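Local coordinates for probable aromatic acid decarboxylase (Escherichia coli, PDB 1SBZ), which acts as an FMN-dependent, UbiX-like decarboxylase that binds flavin mononucleotide and assembles into a homododecamer, at the interface of chains A and B. Coordinates in Å, arbitrary orientation; residue numbers count along the deposited sequence, not the author numbering. Chains: chain A/B, Probable aromatic acid decarboxylase.

Contacts 1 and 2 are neighbouring patches of one two-fold interface, with the centres of their C-alpha atoms about 14 Å apart. Both bring the 146-152 loop of one chain against FMN-binding residues of the other: contact 1 sets B:Phe151 beside the loop of A:Thr11, while contact 2 sets the loop around A:Met148 against B:Arg122. Thr11, Ala150 and helix 158-170 occur in both, with the chains exchanged for the first two, so the symmetry twin of contact 1 continues contact 2. The protein is a homododecamer, which suggests that the flavin sites are built partly at subunit contacts.

Contact 1: the interface of chains A and B. Residues chain A 11-12, 14-15, 46, 158, 162; chain B 150-152.
B:Phe151 reaches into chain A with both its backbone and its ring. Its amide N donates a hydrogen bond to the hydroxyl OG1 of A:Thr11 (2.8 Å, 157° at the hydrogen), while the phenyl group enters a pocket built by A:Gly12, A:Pro14, A:Val158 and A:Val162. A:Gly12 and A:Pro14 approach from the same side of the ring plane. A:Gly12 CA lies 3.3 Å from B:Phe151 CD1. A:Pro14 CG meets B:Phe151 CD2 at 3.6 Å as the two side chains pass in opposite directions. At the far rim, A:Val158 CG1 touches B:Phe151 CE2 at 3.6 Å; CG2 of A:Val162 adds a looser contact to the same carbon. The side chain of A:Glu46 crosses that of B:Phe151 at about a right angle, its CD packing on the phenylalanine CB. On the other flank, CB of A:Thr11 meets the edge of the B:Tyr152 ring in plane, 3.7 Å from CD1.

Behind these contacts, the carboxylate of A:Glu46 fixes the threonine and glycine together. With OG1 anti to the backbone N (chi1 176°), A:Thr11 can accept from B:Phe151 and donate to OE2 of A:Glu46 at 2.7 Å. That oxygen is met from above the carboxylate plane, whereas OE1 uses its syn lone pair to accept from A:Gly12 N at 2.8 Å. The extended glutamate chain thus probably helps to set the hydroxyl that receives the partner's amide. A water bridges the backbone carbonyls of A:Glu46 and B:Phe151, lying 3.0 Å from A:Glu46 O.

In the fold, A:Thr11 and A:Gly12 belong to the FMN-binding loop between strand 2-7 and helix 13-24, whose first turn holds A:Pro14 and A:Leu15. A:Glu46 closes helix 37-46, A:Val158 opens helix 158-170 with A:Val162 one turn on, and the inserted residues come from the partner's loop following strand 143-144.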
loop_
_atom_site.group_PDB
_atom_site.type_symbol
_atom_site.label_atom_id
_atom_site.label_comp_id
_atom_site.label_asym_id
_atom_site.label_seq_id
_atom_site.Cartn_x
_atom_site.Cartn_y
_atom_site.Cartn_z
ATOM N N THR A 11 -15.579 -29.564 6.012
ATOM C CA THR A 11 -16.487 -30.239 6.919
ATOM C C THR A 11 -17.682 -29.327 7.202
ATOM O O THR A 11 -17.536 -28.115 7.383
ATOM C CB THR A 11 -15.773 -30.749 8.189
ATOM O OG1 THR A 11 -16.743 -31.317 9.071
ATOM C CG2 THR A 11 -15.168 -29.611 9.014
ATOM N N GLY A 12 -18.878 -29.906 7.175
ATOM C CA GLY A 12 -20.096 -29.119 7.277
ATOM C C GLY A 12 -21.058 -29.335 6.128
ATOM O O GLY A 12 -21.854 -28.453 5.809
ATOM N N PRO A 14 -23.672 -31.216 6.365
ATOM C CA PRO A 14 -24.992 -31.008 6.972
ATOM C C PRO A 14 -25.544 -29.580 6.848
ATOM O O PRO A 14 -26.761 -29.408 6.775
ATOM C CB PRO A 14 -24.763 -31.373 8.439
ATOM C CG PRO A 14 -23.683 -32.379 8.396
ATOM C CD PRO A 14 -22.757 -31.897 7.303
ATOM N N LEU A 15 -24.664 -28.577 6.812
ATOM C CA LEU A 15 -25.074 -27.175 6.641
ATOM C C LEU A 15 -25.648 -26.920 5.248
ATOM O O LEU A 15 -26.640 -26.196 5.095
ATOM C CB LEU A 15 -23.897 -26.220 6.892
ATOM C CG LEU A 15 -23.211 -26.165 8.264
ATOM C CD1 LEU A 15 -21.830 -25.541 8.125
ATOM C CD2 LEU A 15 -24.045 -25.406 9.294
ATOM N N GLU A 46 -20.628 -37.400 6.220
ATOM C CA GLU A 46 -21.190 -36.601 7.314
ATOM C C GLU A 46 -22.719 -36.625 7.434
ATOM O O GLU A 46 -23.264 -36.219 8.464
ATOM C CB GLU A 46 -20.678 -35.154 7.250
ATOM C CG GLU A 46 -19.170 -35.035 7.434
ATOM C CD GLU A 46 -18.637 -33.616 7.312
ATOM O OE1 GLU A 46 -19.403 -32.679 6.986
ATOM O OE2 GLU A 46 -17.428 -33.439 7.549
ATOM N N VAL A 158 -27.035 -30.529 17.599
ATOM C CA VAL A 158 -26.330 -30.058 16.414
ATOM C C VAL A 158 -27.301 -29.371 15.435
ATOM O O VAL A 158 -26.979 -28.316 14.879
ATOM C CB VAL A 158 -25.546 -31.212 15.744
ATOM C CG1 VAL A 158 -25.101 -30.841 14.335
ATOM C CG2 VAL A 158 -24.347 -31.595 16.595
ATOM N N VAL A 162 -27.096 -25.910 13.325
ATOM C CA VAL A 162 -27.227 -25.938 11.869
ATOM C C VAL A 162 -28.347 -25.015 11.363
ATOM O O VAL A 162 -28.124 -24.224 10.448
ATOM C CB VAL A 162 -27.437 -27.373 11.319
ATOM C CG1 VAL A 162 -27.695 -27.339 9.818
ATOM C CG2 VAL A 162 -26.243 -28.272 11.626
ATOM N N ALA B 150 -17.066 -28.930 13.591
ATOM C CA ALA B 150 -16.568 -30.023 12.764
ATOM C C ALA B 150 -17.591 -31.163 12.749
ATOM O O ALA B 150 -18.072 -31.597 13.804
ATOM C CB ALA B 150 -15.232 -30.511 13.276
ATOM N N PHE B 151 -17.916 -31.637 11.552
ATOM C CA PHE B 151 -18.952 -32.658 11.375
ATOM C C PHE B 151 -18.396 -34.028 10.979
ATOM O O PHE B 151 -19.155 -34.993 10.857
ATOM C CB PHE B 151 -19.992 -32.200 10.338
ATOM C CG PHE B 151 -20.785 -30.993 10.758
ATOM C CD1 PHE B 151 -20.294 -29.709 10.533
ATOM C CD2 PHE B 151 -22.021 -31.137 11.370
ATOM C CE1 PHE B 151 -21.018 -28.590 10.910
ATOM C CE2 PHE B 151 -22.758 -30.014 11.754
ATOM C CZ PHE B 151 -22.255 -28.741 11.528
ATOM N N TYR B 152 -17.081 -34.119 10.789
ATOM C CA TYR B 152 -16.460 -35.371 10.327
ATOM C C TYR B 152 -16.397 -36.441 11.422
ATOM O O TYR B 152 -16.371 -37.638 11.125
ATOM C CB TYR B 152 -15.071 -35.132 9.701
ATOM C CG TYR B 152 -14.094 -34.389 10.595
ATOM C CD1 TYR B 152 -13.876 -33.022 10.434
ATOM C CD2 TYR B 152 -13.382 -35.056 11.598
ATOM C CE1 TYR B 152 -12.982 -32.335 11.252
ATOM C CE2 TYR B 152 -12.492 -34.376 12.423
ATOM C CZ TYR B 152 -12.298 -33.017 12.245
ATOM O OH TYR B 152 -11.414 -32.340 13.058
HETATM O O HOH W 1 -22.211 -35.400 11.177
#

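Contact 2: the interface of chains A and B. Residues chain A 146-150, 164; chain B 11, 122-124, 147.
The loop 146-150 of chain A, which follows strand 143-144, lies across the segment 122-124 of chain B just beyond strand 116-121; A:His164 of helix 158-170 and the loop residues B:Thr11 and B:Pro147 complete the patch. B:Arg122, a residue of the FMN pocket, grips two successive carbonyls of the partner. Its NH2 donates to A:Met148 O at 2.9 Å and its NE to A:Pro149 O at 3.1 Å. Both bonds are bent: each donor stands well above the carbonyl plane, and each acceptor is tilted from the guanidinium plane. The arginine leaves its backbone with CG anti to N (chi1 -166°) and bends at chi2, which turns the guanidinium toward the loop.

Several groups of chain B steady this head. CG2 of B:Thr11 lies over one guanidinium face, offset toward the rim, and NH1 makes a long salt bridge to B:Glu123 OE1 at 3.8 Å. The same carboxylate oxygen accepts from B:Met124 N through its anti lone pair, so B:Glu123 braces the segment at two points.

Both methionines are selenomethionine. The side chain of A:Met148, bent at chi2, runs over the B:Glu123 backbone, with CG 3.3 Å from B:Glu123 O, and its selenium packs 3.6 Å from B:Pro147 CD. From the other chain, B:Met124 bends at chi3 and passes obliquely by A:His164, whose imidazole CD2 lies 3.7 Å from the methyl CE.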
loop_
_atom_site.group_PDB
_atom_site.type_symbol
_atom_site.label_atom_id
_atom_site.label_comp_id
_atom_site.label_asym_id
_atom_site.label_seq_id
_atom_site.Cartn_x
_atom_site.Cartn_y
_atom_site.Cartn_z
ATOM N N PRO A 146 -19.252 -17.341 8.236
ATOM C CA PRO A 146 -18.760 -18.591 8.804
ATOM C C PRO A 146 -19.856 -19.219 9.679
ATOM O O PRO A 146 -20.691 -18.479 10.210
ATOM C CB PRO A 146 -17.563 -18.146 9.655
ATOM C CG PRO A 146 -17.797 -16.725 9.939
ATOM C CD PRO A 146 -18.466 -16.186 8.706
ATOM N N PRO A 147 -19.879 -20.549 9.804
ATOM C CA PRO A 147 -20.901 -21.227 10.615
ATOM C C PRO A 147 -20.639 -21.151 12.128
ATOM O O PRO A 147 -20.452 -22.174 12.780
ATOM C CB PRO A 147 -20.840 -22.671 10.118
ATOM C CG PRO A 147 -19.456 -22.851 9.581
ATOM C CD PRO A 147 -18.950 -21.506 9.170
HETATM N N MSE A 148 -20.648 -19.937 12.666
HETATM C CA MSE A 148 -20.355 -19.677 14.069
HETATM C C MSE A 148 -21.582 -19.938 14.958
HETATM O O MSE A 148 -22.580 -19.230 14.848
HETATM C CB MSE A 148 -19.906 -18.222 14.229
HETATM C CG MSE A 148 -18.710 -17.816 13.370
HETATM SE SE MSE A 148 -17.073 -17.670 14.401
HETATM C CE MSE A 148 -16.053 -16.389 13.240
ATOM N N PRO A 149 -21.505 -20.933 15.842
ATOM C CA PRO A 149 -22.631 -21.265 16.717
ATOM C C PRO A 149 -22.997 -20.111 17.639
ATOM O O PRO A 149 -22.111 -19.436 18.176
ATOM C CB PRO A 149 -22.106 -22.445 17.543
ATOM C CG PRO A 149 -20.641 -22.370 17.440
ATOM C CD PRO A 149 -20.346 -21.810 16.085
ATOM N N ALA A 150 -24.300 -19.879 17.787
ATOM C CA ALA A 150 -24.815 -18.951 18.785
ATOM C C ALA A 150 -25.302 -19.744 19.998
ATOM O O ALA A 150 -25.801 -20.861 19.858
ATOM C CB ALA A 150 -25.934 -18.105 18.199
ATOM N N HIS A 164 -29.872 -22.485 12.859
ATOM C CA HIS A 164 -29.614 -21.082 13.144
ATOM C C HIS A 164 -28.671 -20.482 12.100
ATOM O O HIS A 164 -28.927 -19.396 11.573
ATOM C CB HIS A 164 -29.055 -20.887 14.550
ATOM C CG HIS A 164 -28.867 -19.452 14.912
ATOM N ND1 HIS A 164 -29.910 -18.641 15.297
ATOM C CD2 HIS A 164 -27.760 -18.672 14.916
ATOM C CE1 HIS A 164 -29.454 -17.424 15.535
ATOM N NE2 HIS A 164 -28.152 -17.417 15.314
ATOM N N THR B 11 -21.442 -14.214 22.237
ATOM C CA THR B 11 -22.185 -15.440 22.518
ATOM C C THR B 11 -21.213 -16.619 22.422
ATOM O O THR B 11 -20.350 -16.642 21.546
ATOM C CB THR B 11 -23.424 -15.589 21.597
ATOM O OG1 THR B 11 -24.122 -16.794 21.923
ATOM C CG2 THR B 11 -23.036 -15.790 20.144
ATOM N N ARG B 122 -15.596 -14.722 17.678
ATOM C CA ARG B 122 -16.940 -15.200 17.381
ATOM C C ARG B 122 -17.834 -14.053 16.950
ATOM O O ARG B 122 -18.109 -13.138 17.727
ATOM C CB ARG B 122 -17.550 -15.962 18.571
ATOM C CG ARG B 122 -18.810 -16.770 18.224
ATOM C CD ARG B 122 -20.076 -15.933 18.151
ATOM N NE ARG B 122 -21.137 -16.593 17.394
ATOM C CZ ARG B 122 -22.161 -15.959 16.829
ATOM N NH1 ARG B 122 -22.277 -14.646 16.930
ATOM N NH2 ARG B 122 -23.078 -16.640 16.158
ATOM N N GLU B 123 -18.272 -14.134 15.696
ATOM C CA GLU B 123 -19.189 -13.193 15.074
ATOM C C GLU B 123 -19.607 -13.760 13.721
ATOM O O GLU B 123 -18.850 -14.511 13.100
ATOM C CB GLU B 123 -18.538 -11.819 14.893
ATOM C CG GLU B 123 -19.457 -10.730 14.342
ATOM C CD GLU B 123 -20.718 -10.543 15.167
ATOM O OE1 GLU B 123 -21.617 -11.410 15.101
ATOM O OE2 GLU B 123 -20.821 -9.519 15.869
HETATM N N MSE B 124 -20.811 -13.394 13.285
HETATM C CA MSE B 124 -21.393 -13.837 12.020
HETATM C C MSE B 124 -22.491 -12.875 11.550
HETATM O O MSE B 124 -23.417 -12.593 12.306
HETATM C CB MSE B 124 -21.979 -15.243 12.174
HETATM C CG MSE B 124 -23.367 -15.433 11.554
HETATM SE SE MSE B 124 -23.731 -17.277 11.646
HETATM C CE MSE B 124 -24.662 -17.322 13.404
ATOM N N PRO B 147 -14.752 -20.613 16.698
ATOM C CA PRO B 147 -15.436 -21.839 17.116
ATOM C C PRO B 147 -16.192 -22.484 15.955
ATOM O O PRO B 147 -17.422 -22.433 15.914
ATOM C CB PRO B 147 -16.401 -21.348 18.201
ATOM C CG PRO B 147 -16.667 -19.928 17.863
ATOM C CD PRO B 147 -15.482 -19.400 17.106
#